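Local structure of ribonuclease (2ZPO) at residues T22-T36 with R89-Q101. The protein probably cleaves single- and double-stranded RNA on the 3' side of pyrimidine nucleotides, as a secreted endonuclease of the pancreatic ribonuclease family. Numbering follows the deposited sequence. Where two conformers were deposited one is given.
Sequences TRTYCNQMMQRRGMT and RPPCNYNGGTSTQ. With GOL (glycerol), chain M; SO4 (sulfate ion), chain D.
Thr-22 and Gly-96 face each other where helix 22-32 crosses strand 94-101, the two axes approaching to 6.3 Å with their directions 118° apart. The fit is close here: with OG1 beside the backbone N (chi1 -48°), the methyl CG2 of Thr-22 is anti to that N and meets the strand 3.5 Å from Gly-96 C, where the glycine leaves no room for a CB beside Thr-22 CG2 and Cys-26 SG. Farther up the helix, Asn-27 OD1 accepts the backbone N-H of Tyr-94 at 2.7 Å, in the carbonyl plane though bent at the hydrogen (147°). A water donating to both Asn-27 O and Cys-92 O adds a second bridge.

Tyr-94 buries more surface against the other segment than any other residue of the contact. Met-30, bent at chi2 and chi3, lays CG over one face, 3.7 Å from the centroid, with SD higher above that face in a Met-aromatic contact and CE 3.6 Å from Tyr-94 OH. The hydroxyl donates a hydrogen bond to Lys-41 O. A leucine in place of Tyr-94 would probably leave Met-30 without its aromatic face and Lys-41 O without this partner. Beyond the ring, Thr-36 CB rests 3.6 Å from Cys-92 SG.

Disulfides Cys-26–Cys-81 and Cys-40–Cys-92 tie the two segments to other parts of the chain; a helix packed across the antiparallel sheet and pinned by disulfides is characteristic of the pancreatic ribonuclease fold.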
ATOM      1  N   THR A  22       1.332 -12.876   9.212  1.00 23.22           N
ATOM      2  CA  THR A  22       1.147 -11.488   8.767  1.00 23.27           C
ATOM      3  C   THR A  22       1.899 -10.466   9.623  1.00 22.61           C
ATOM      4  O   THR A  22       2.387  -9.463   9.119  1.00 21.92           O
ATOM      5  CB  THR A  22      -0.336 -11.130   8.677  1.00 23.39           C
ATOM      6  OG1 THR A  22      -1.031 -12.166   7.978  1.00 25.11           O
ATOM      7  CG2 THR A  22      -0.497  -9.830   7.929  1.00 23.37           C
ATOM      8  N   ARG A  23       2.032 -10.739  10.915  1.00 21.89           N
ATOM      9  CA  ARG A  23       2.766  -9.854  11.806  1.00 21.94           C
ATOM     10  C   ARG A  23       4.220  -9.770  11.306  1.00 20.76           C
ATOM     11  O   ARG A  23       4.783  -8.676  11.192  1.00 19.72           O
ATOM     12  CB  ARG A  23       2.684 -10.428  13.227  1.00 22.43           C
ATOM     13  CG  ARG A  23       3.441  -9.714  14.292  1.00 26.05           C
ATOM     14  CD  ARG A  23       3.533 -10.596  15.554  1.00 30.01           C
ATOM     15  NE  ARG A  23       4.876 -11.189  15.654  1.00 37.13           N
ATOM     16  CZ  ARG A  23       5.192 -12.476  15.471  1.00 39.52           C
ATOM     17  NH1 ARG A  23       4.268 -13.397  15.191  1.00 41.89           N
ATOM     18  NH2 ARG A  23       6.455 -12.850  15.594  1.00 42.33           N
ATOM     19  N   THR A  24       4.806 -10.924  10.975  1.00 20.38           N
ATOM     20  CA  THR A  24       6.180 -10.990  10.489  1.00 19.37           C
ATOM     21  C   THR A  24       6.300 -10.371   9.085  1.00 18.68           C
ATOM     22  O   THR A  24       7.269  -9.675   8.803  1.00 18.77           O
ATOM     23  CB  THR A  24       6.742 -12.437  10.450  1.00 20.32           C
ATOM     24  OG1 THR A  24       6.607 -13.073  11.740  1.00 21.94           O
ATOM     25  CG2 THR A  24       8.187 -12.421  10.074  1.00 20.03           C
ATOM     26  N   TYR A  25       5.334 -10.654   8.213  1.00 18.43           N
ATOM     27  CA  TYR A  25       5.255  -9.981   6.912  1.00 17.37           C
ATOM     28  C   TYR A  25       5.391  -8.466   7.120  1.00 17.18           C
ATOM     29  O   TYR A  25       6.227  -7.793   6.502  1.00 17.15           O
ATOM     30  CB  TYR A  25       3.925 -10.295   6.224  1.00 17.82           C
ATOM     31  CG  TYR A  25       3.772  -9.554   4.920  1.00 17.18           C
ATOM     32  CD1 TYR A  25       3.211  -8.279   4.893  1.00 15.11           C
ATOM     33  CD2 TYR A  25       4.206 -10.120   3.721  1.00 16.67           C
ATOM     34  CE1 TYR A  25       3.076  -7.600   3.698  1.00 15.56           C
ATOM     35  CE2 TYR A  25       4.094  -9.447   2.502  1.00 17.43           C
ATOM     36  CZ  TYR A  25       3.539  -8.174   2.502  1.00 14.99           C
ATOM     37  OH  TYR A  25       3.433  -7.499   1.300  1.00 14.25           O
ATOM     38  N   CYS A  26       4.534  -7.936   7.987  1.00 17.50           N
ATOM     39  CA  CYS A  26       4.510  -6.489   8.215  1.00 16.94           C
ATOM     40  C   CYS A  26       5.825  -5.945   8.778  1.00 17.76           C
ATOM     41  O   CYS A  26       6.355  -4.953   8.311  1.00 16.49           O
ATOM     42  CB  CYS A  26       3.325  -6.144   9.098  1.00 17.88           C
ATOM     43  SG  CYS A  26       1.756  -6.207   8.236  1.00 17.89           S
ATOM     44  N   ASN A  27       6.369  -6.639   9.778  1.00 17.63           N
ATOM     45  CA  ASN A  27       7.607  -6.220  10.364  1.00 18.61           C
ATOM     46  C   ASN A  27       8.749  -6.164   9.335  1.00 18.02           C
ATOM     47  O   ASN A  27       9.492  -5.182   9.258  1.00 18.51           O
ATOM     48  CB  ASN A  27       7.928  -7.151  11.534  1.00 18.72           C
ATOM     49  CG  ASN A  27       7.045  -6.867  12.754  1.00 20.15           C
ATOM     50  OD1 ASN A  27       6.528  -5.743  12.918  1.00 21.45           O
ATOM     51  ND2 ASN A  27       6.897  -7.860  13.635  1.00 20.99           N
ATOM     52  N   GLN A  28       8.841  -7.208   8.519  1.00 19.18           N
ATOM     53  CA  GLN A  28       9.890  -7.289   7.509  1.00 18.36           C
ATOM     54  C   GLN A  28       9.691  -6.262   6.395  1.00 18.22           C
ATOM     55  O   GLN A  28      10.621  -5.579   5.980  1.00 18.25           O
ATOM     56  CB  GLN A  28       9.927  -8.707   6.914  1.00 19.01           C
ATOM     57  CG  GLN A  28      10.382  -9.748   7.933  1.00 21.92           C
ATOM     58  CD  GLN A  28      10.460 -11.185   7.376  1.00 24.75           C
ATOM     59  OE1 GLN A  28       9.659 -11.599   6.537  1.00 27.03           O
ATOM     60  NE2 GLN A  28      11.422 -11.955   7.886  1.00 26.05           N
ATOM     61  N   MET A  29       8.464  -6.149   5.913  1.00 16.98           N
ATOM     62  CA  MET A  29       8.209  -5.359   4.694  1.00 16.19           C
ATOM     63  C   MET A  29       8.270  -3.862   5.012  1.00 15.55           C
ATOM     64  O   MET A  29       8.787  -3.069   4.221  1.00 14.45           O
ATOM     65  CB  MET A  29       6.865  -5.758   4.068  1.00 16.49           C
ATOM     66  CG  MET A  29       6.830  -7.142   3.459  1.00 19.13           C
ATOM     67  SD  MET A  29       7.962  -7.355   2.061  1.00 24.10           S
ATOM     68  CE  MET A  29       7.611  -5.916   1.087  1.00 26.77           C
ATOM     69  N   MET A  30       7.778  -3.481   6.189  1.00 14.81           N
ATOM     70  CA  MET A  30       7.827  -2.069   6.585  1.00 14.76           C
ATOM     71  C   MET A  30       9.267  -1.597   6.648  1.00 15.11           C
ATOM     72  O   MET A  30       9.565  -0.485   6.270  1.00 15.55           O
ATOM     73  CB  MET A  30       7.111  -1.857   7.915  1.00 14.61           C
ATOM     74  CG  MET A  30       5.579  -1.986   7.829  1.00 14.01           C
ATOM     75  SD  MET A  30       4.764  -0.894   6.619  1.00 15.84           S
ATOM     76  CE  MET A  30       4.833   0.681   7.472  1.00 17.31           C
ATOM     77  N   GLN A  31      10.151  -2.467   7.114  1.00 15.95           N
ATOM     78  CA  GLN A  31      11.577  -2.118   7.167  1.00 17.44           C
ATOM     79  C   GLN A  31      12.233  -2.156   5.786  1.00 16.96           C
ATOM     80  O   GLN A  31      12.881  -1.191   5.381  1.00 18.78           O
ATOM     81  CB  GLN A  31      12.327  -3.064   8.099  1.00 17.03           C
ATOM     82  CG  GLN A  31      13.808  -2.720   8.197  1.00 19.95           C
ATOM     83  CD  GLN A  31      14.542  -3.507   9.256  1.00 25.04           C
ATOM     84  OE1 GLN A  31      13.943  -4.009  10.206  1.00 27.47           O
ATOM     85  NE2 GLN A  31      15.861  -3.602   9.110  1.00 23.51           N
ATOM     86  N   ARG A  32      12.049  -3.272   5.075  1.00 19.05           N
ATOM     87  CA  ARG A  32      12.657  -3.471   3.746  1.00 19.26           C
ATOM     88  C   ARG A  32      12.322  -2.326   2.786  1.00 19.59           C
ATOM     89  O   ARG A  32      13.179  -1.868   1.992  1.00 20.62           O
ATOM     90  CB  ARG A  32      12.215  -4.823   3.143  1.00 19.64           C
ATOM     91  CG  ARG A  32      12.841  -6.059   3.794  1.00 20.96           C
ATOM     92  CD  ARG A  32      12.252  -7.369   3.235  1.00 25.65           C
ATOM     93  NE  ARG A  32      12.812  -8.552   3.903  1.00 29.10           N
ATOM     94  CZ  ARG A  32      12.259  -9.763   3.877  1.00 31.43           C
ATOM     95  NH1 ARG A  32      11.113  -9.962   3.223  1.00 32.01           N
ATOM     96  NH2 ARG A  32      12.835 -10.781   4.514  1.00 32.52           N
ATOM     97  N   ARG A  33      11.085  -1.833   2.886  1.00 18.28           N
ATOM     98  CA  ARG A  33      10.584  -0.806   1.984  1.00 17.62           C
ATOM     99  C   ARG A  33      10.835   0.628   2.456  1.00 18.09           C
ATOM    100  O   ARG A  33      10.306   1.568   1.879  1.00 19.22           O
ATOM    101  CB  ARG A  33       9.090  -1.037   1.702  1.00 16.98           C
ATOM    102  CG  ARG A  33       8.782  -2.330   1.000  1.00 16.17           C
ATOM    103  CD  ARG A  33       9.488  -2.432  -0.364  1.00 15.66           C
ATOM    104  NE  ARG A  33       9.075  -3.658  -1.059  1.00 17.26           N
ATOM    105  CZ  ARG A  33       8.034  -3.733  -1.896  1.00 13.84           C
ATOM    106  NH1 ARG A  33       7.321  -2.653  -2.151  1.00 15.80           N
ATOM    107  NH2 ARG A  33       7.735  -4.878  -2.496  1.00 14.63           N
ATOM    108  N   GLY A  34      11.620   0.796   3.519  1.00 18.31           N
ATOM    109  CA  GLY A  34      12.085   2.144   3.881  1.00 19.40           C
ATOM    110  C   GLY A  34      11.125   2.916   4.759  1.00 19.17           C
ATOM    111  O   GLY A  34      11.194   4.132   4.831  1.00 19.96           O
ATOM    112  N   MET A  35      10.218   2.204   5.422  1.00 18.77           N
ATOM    113  CA  MET A  35       9.143   2.839   6.179  1.00 18.39           C
ATOM    114  C   MET A  35       9.301   2.792   7.720  1.00 19.31           C
ATOM    115  O   MET A  35       8.372   3.118   8.467  1.00 18.09           O
ATOM    116  CB  MET A  35       7.784   2.293   5.708  1.00 18.36           C
ATOM    117  CG  MET A  35       7.352   2.885   4.371  1.00 16.96           C
ATOM    118  SD  MET A  35       5.757   2.202   3.810  1.00 18.47           S
ATOM    119  CE  MET A  35       6.265   0.553   3.337  1.00 18.08           C
ATOM    120  N   THR A  36      10.503   2.440   8.188  1.00 19.80           N
ATOM    121  CA  THR A  36      10.758   2.443   9.639  1.00 20.74           C
ATOM    122  C   THR A  36      11.940   3.328  10.057  1.00 22.79           C
ATOM    123  O   THR A  36      12.330   3.327  11.228  1.00 22.80           O
ATOM    124  CB  THR A  36      10.919   1.034  10.229  1.00 20.94           C
ATOM    125  OG1 THR A  36      12.071   0.405   9.683  1.00 20.36           O
ATOM    126  CG2 THR A  36       9.693   0.171   9.925  1.00 19.62           C
ATOM    127  N   ARG A  89       9.103   6.107  17.781  1.00 23.77           N
ATOM    128  CA  ARG A  89      10.539   5.706  18.073  0.60 22.78           C
ATOM    129  C   ARG A  89      10.500   4.241  17.664  1.00 21.79           C
ATOM    130  O   ARG A  89       9.810   3.460  18.289  1.00 21.61           O
ATOM    131  CB  ARG A  89      10.830   5.899  19.543  0.60 22.27           C
ATOM    132  CG  ARG A  89      12.295   6.004  19.765  0.60 22.81           C
ATOM    133  CD  ARG A  89      12.620   6.213  21.224  0.60 23.81           C
ATOM    134  NE  ARG A  89      14.006   5.850  21.473  0.60 24.01           N
ATOM    135  CZ  ARG A  89      15.045   6.658  21.278  0.60 25.81           C
ATOM    136  NH1 ARG A  89      16.274   6.224  21.529  0.60 24.23           N
ATOM    137  NH2 ARG A  89      14.859   7.889  20.834  0.60 26.84           N
ATOM    138  N   PRO A  90      11.394   3.790  16.751  1.00 21.00           N
ATOM    139  CA  PRO A  90      11.879   2.352  16.877  1.00 20.62           C
ATOM    140  C   PRO A  90      12.243   1.783  18.150  1.00 20.69           C
ATOM    141  O   PRO A  90      12.715   2.544  18.991  1.00 20.39           O
ATOM    142  CB  PRO A  90      12.934   2.256  15.747  1.00 20.81           C
ATOM    143  CG  PRO A  90      12.793   3.497  14.937  1.00 20.88           C
ATOM    144  CD  PRO A  90      12.287   4.551  15.879  1.00 21.18           C
ATOM    145  N   PRO A  91      12.117   0.459  18.336  1.00 19.63           N
ATOM    146  CA  PRO A  91      11.676  -0.528  17.353  1.00 19.55           C
ATOM    147  C   PRO A  91      10.252  -0.377  16.889  1.00 19.56           C
ATOM    148  O   PRO A  91       9.385  -0.007  17.673  1.00 19.58           O
ATOM    149  CB  PRO A  91      11.773  -1.867  18.105  1.00 20.06           C
ATOM    150  CG  PRO A  91      12.572  -1.619  19.267  1.00 19.28           C
ATOM    151  CD  PRO A  91      12.526  -0.171  19.608  1.00 19.75           C
ATOM    152  N   CYS A  92      10.006  -0.719  15.626  1.00 18.39           N
ATOM    153  CA  CYS A  92       8.709  -0.617  14.996  1.00 18.48           C
ATOM    154  C   CYS A  92       8.124  -2.011  14.875  1.00 18.90           C
ATOM    155  O   CYS A  92       8.589  -2.805  14.052  1.00 20.48           O
ATOM    156  CB  CYS A  92       8.879  -0.039  13.586  1.00 18.25           C
ATOM    157  SG  CYS A  92       9.725   1.545  13.538  1.00 20.12           S
ATOM    158  N   ASN A  93       7.135  -2.323  15.706  1.00 18.30           N
ATOM    159  CA  ASN A  93       6.431  -3.611  15.649  1.00 18.11           C
ATOM    160  C   ASN A  93       5.035  -3.444  15.103  1.00 18.11           C
ATOM    161  O   ASN A  93       4.313  -2.508  15.492  1.00 18.63           O
ATOM    162  CB  ASN A  93       6.364  -4.250  17.035  1.00 19.51           C
ATOM    163  CG  ASN A  93       7.728  -4.673  17.521  1.00 21.25           C
ATOM    164  OD1 ASN A  93       8.314  -5.591  16.970  1.00 25.11           O
ATOM    165  ND2 ASN A  93       8.245  -3.997  18.541  1.00 24.96           N
ATOM    166  N   TYR A  94       4.651  -4.326  14.185  1.00 17.05           N
ATOM    167  CA  TYR A  94       3.374  -4.191  13.489  1.00 18.66           C
ATOM    168  C   TYR A  94       2.466  -5.369  13.731  1.00 18.96           C
ATOM    169  O   TYR A  94       2.937  -6.453  14.053  1.00 19.58           O
ATOM    170  CB  TYR A  94       3.605  -4.025  11.966  1.00 17.51           C
ATOM    171  CG  TYR A  94       4.245  -2.693  11.637  1.00 17.19           C
ATOM    172  CD1 TYR A  94       3.454  -1.562  11.385  1.00 16.91           C
ATOM    173  CD2 TYR A  94       5.629  -2.548  11.620  1.00 15.79           C
ATOM    174  CE1 TYR A  94       4.025  -0.336  11.118  1.00 14.97           C
ATOM    175  CE2 TYR A  94       6.225  -1.303  11.340  1.00 16.37           C
ATOM    176  CZ  TYR A  94       5.411  -0.201  11.097  1.00 15.79           C
ATOM    177  OH  TYR A  94       5.984   1.030  10.825  1.00 17.23           O
ATOM    178  N   ASN A  95       1.160  -5.129  13.605  1.00 20.71           N
ATOM    179  CA  ASN A  95       0.183  -6.202  13.434  1.00 21.65           C
ATOM    180  C   ASN A  95      -0.375  -6.039  12.021  1.00 21.52           C
ATOM    181  O   ASN A  95      -0.207  -4.998  11.397  1.00 21.03           O
ATOM    182  CB  ASN A  95      -0.949  -6.108  14.459  1.00 22.82           C
ATOM    183  CG  ASN A  95      -0.461  -6.291  15.890  1.00 25.20           C
ATOM    184  OD1 ASN A  95       0.211  -7.282  16.218  1.00 31.90           O
ATOM    185  ND2 ASN A  95      -0.778  -5.326  16.742  1.00 27.45           N
ATOM    186  N   GLY A  96      -1.016  -7.080  11.503  1.00 20.92           N
ATOM    187  CA  GLY A  96      -1.456  -7.028  10.116  1.00 20.86           C
ATOM    188  C   GLY A  96      -2.674  -7.898   9.893  1.00 20.86           C
ATOM    189  O   GLY A  96      -2.944  -8.796  10.680  1.00 21.48           O
ATOM    190  N   GLY A  97      -3.422  -7.590   8.836  1.00 19.95           N
ATOM    191  CA  GLY A  97      -4.498  -8.439   8.354  1.00 19.07           C
ATOM    192  C   GLY A  97      -4.410  -8.518   6.843  1.00 18.66           C
ATOM    193  O   GLY A  97      -3.763  -7.684   6.212  1.00 17.69           O
ATOM    194  N   THR A  98      -5.069  -9.521   6.257  1.00 17.71           N
ATOM    195  CA  THR A  98      -5.183  -9.597   4.808  1.00 17.61           C
ATOM    196  C   THR A  98      -6.653  -9.531   4.388  1.00 17.83           C
ATOM    197  O   THR A  98      -7.567  -9.830   5.176  1.00 18.12           O
ATOM    198  CB  THR A  98      -4.505 -10.857   4.234  1.00 17.58           C
ATOM    199  OG1 THR A  98      -5.144 -12.047   4.740  1.00 18.47           O
ATOM    200  CG2 THR A  98      -3.027 -10.904   4.605  1.00 18.27           C
ATOM    201  N   SER A  99      -6.889  -9.109   3.149  1.00 16.73           N
ATOM    202  CA  SER A  99      -8.258  -9.021   2.620  1.00 16.56           C
ATOM    203  C   SER A  99      -8.205  -9.027   1.102  1.00 16.53           C
ATOM    204  O   SER A  99      -7.107  -9.094   0.501  1.00 15.95           O
ATOM    205  CB  SER A  99      -8.948  -7.745   3.104  1.00 17.61           C
ATOM    206  OG  SER A  99      -8.186  -6.622   2.687  1.00 18.30           O
ATOM    207  N   THR A 100      -9.385  -8.995   0.485  1.00 15.12           N
ATOM    208  CA  THR A 100      -9.515  -8.846  -0.964  1.00 15.35           C
ATOM    209  C   THR A 100     -10.578  -7.772  -1.197  1.00 15.60           C
ATOM    210  O   THR A 100     -11.776  -8.002  -0.928  1.00 16.10           O
ATOM    211  CB  THR A 100      -9.890 -10.183  -1.659  1.00 14.78           C
ATOM    212  OG1 THR A 100      -9.057 -11.246  -1.156  1.00 15.67           O
ATOM    213  CG2 THR A 100      -9.673 -10.086  -3.159  1.00 15.42           C
ATOM    214  N   GLN A 101     -10.142  -6.595  -1.662  1.00 14.58           N
ATOM    215  CA  GLN A 101     -10.984  -5.401  -1.630  1.00 14.65           C
ATOM    216  C   GLN A 101     -10.639  -4.508  -2.806  1.00 13.89           C
ATOM    217  O   GLN A 101      -9.478  -4.497  -3.250  1.00 13.62           O
ATOM    218  CB  GLN A 101     -10.722  -4.620  -0.347  1.00 14.51           C
ATOM    219  CG  GLN A 101     -11.161  -5.336   0.943  1.00 18.17           C
ATOM    220  CD  GLN A 101     -11.048  -4.421   2.125  1.00 21.15           C
ATOM    221  OE1 GLN A 101     -11.947  -3.613   2.386  1.00 26.79           O
ATOM    222  NE2 GLN A 101      -9.923  -4.486   2.808  1.00 21.74           N
TER
HETATM  223  C1  GOL M 131      -1.666 -13.520  11.753  1.00 43.65           C
HETATM  224  O1  GOL M 131      -1.085 -14.364  10.776  1.00 44.31           O
HETATM  225  C2  GOL M 131      -0.770 -12.323  12.066  1.00 42.80           C
HETATM  226  O2  GOL M 131       0.428 -12.801  12.617  1.00 40.89           O
HETATM  227  C3  GOL M 131      -1.429 -11.316  13.018  1.00 42.89           C
HETATM  228  O3  GOL M 131      -0.749 -10.068  12.998  1.00 43.33           O
HETATM  229  S   SO4 D 122      -4.665 -12.912   8.051  1.00 36.84           S
HETATM  230  O1  SO4 D 122      -3.657 -12.215   8.861  1.00 34.69           O
HETATM  231  O2  SO4 D 122      -5.850 -12.054   7.827  1.00 35.37           O
HETATM  232  O3  SO4 D 122      -4.054 -13.340   6.799  1.00 33.40           O
HETATM  233  O4  SO4 D 122      -5.110 -14.116   8.772  1.00 36.49           O
HETATM  234  O   HOH W   1       9.525  -3.192  11.228  1.00 20.40           O
HETATM  235  O   HOH W   2       4.591  -7.202  16.013  1.00 44.27           O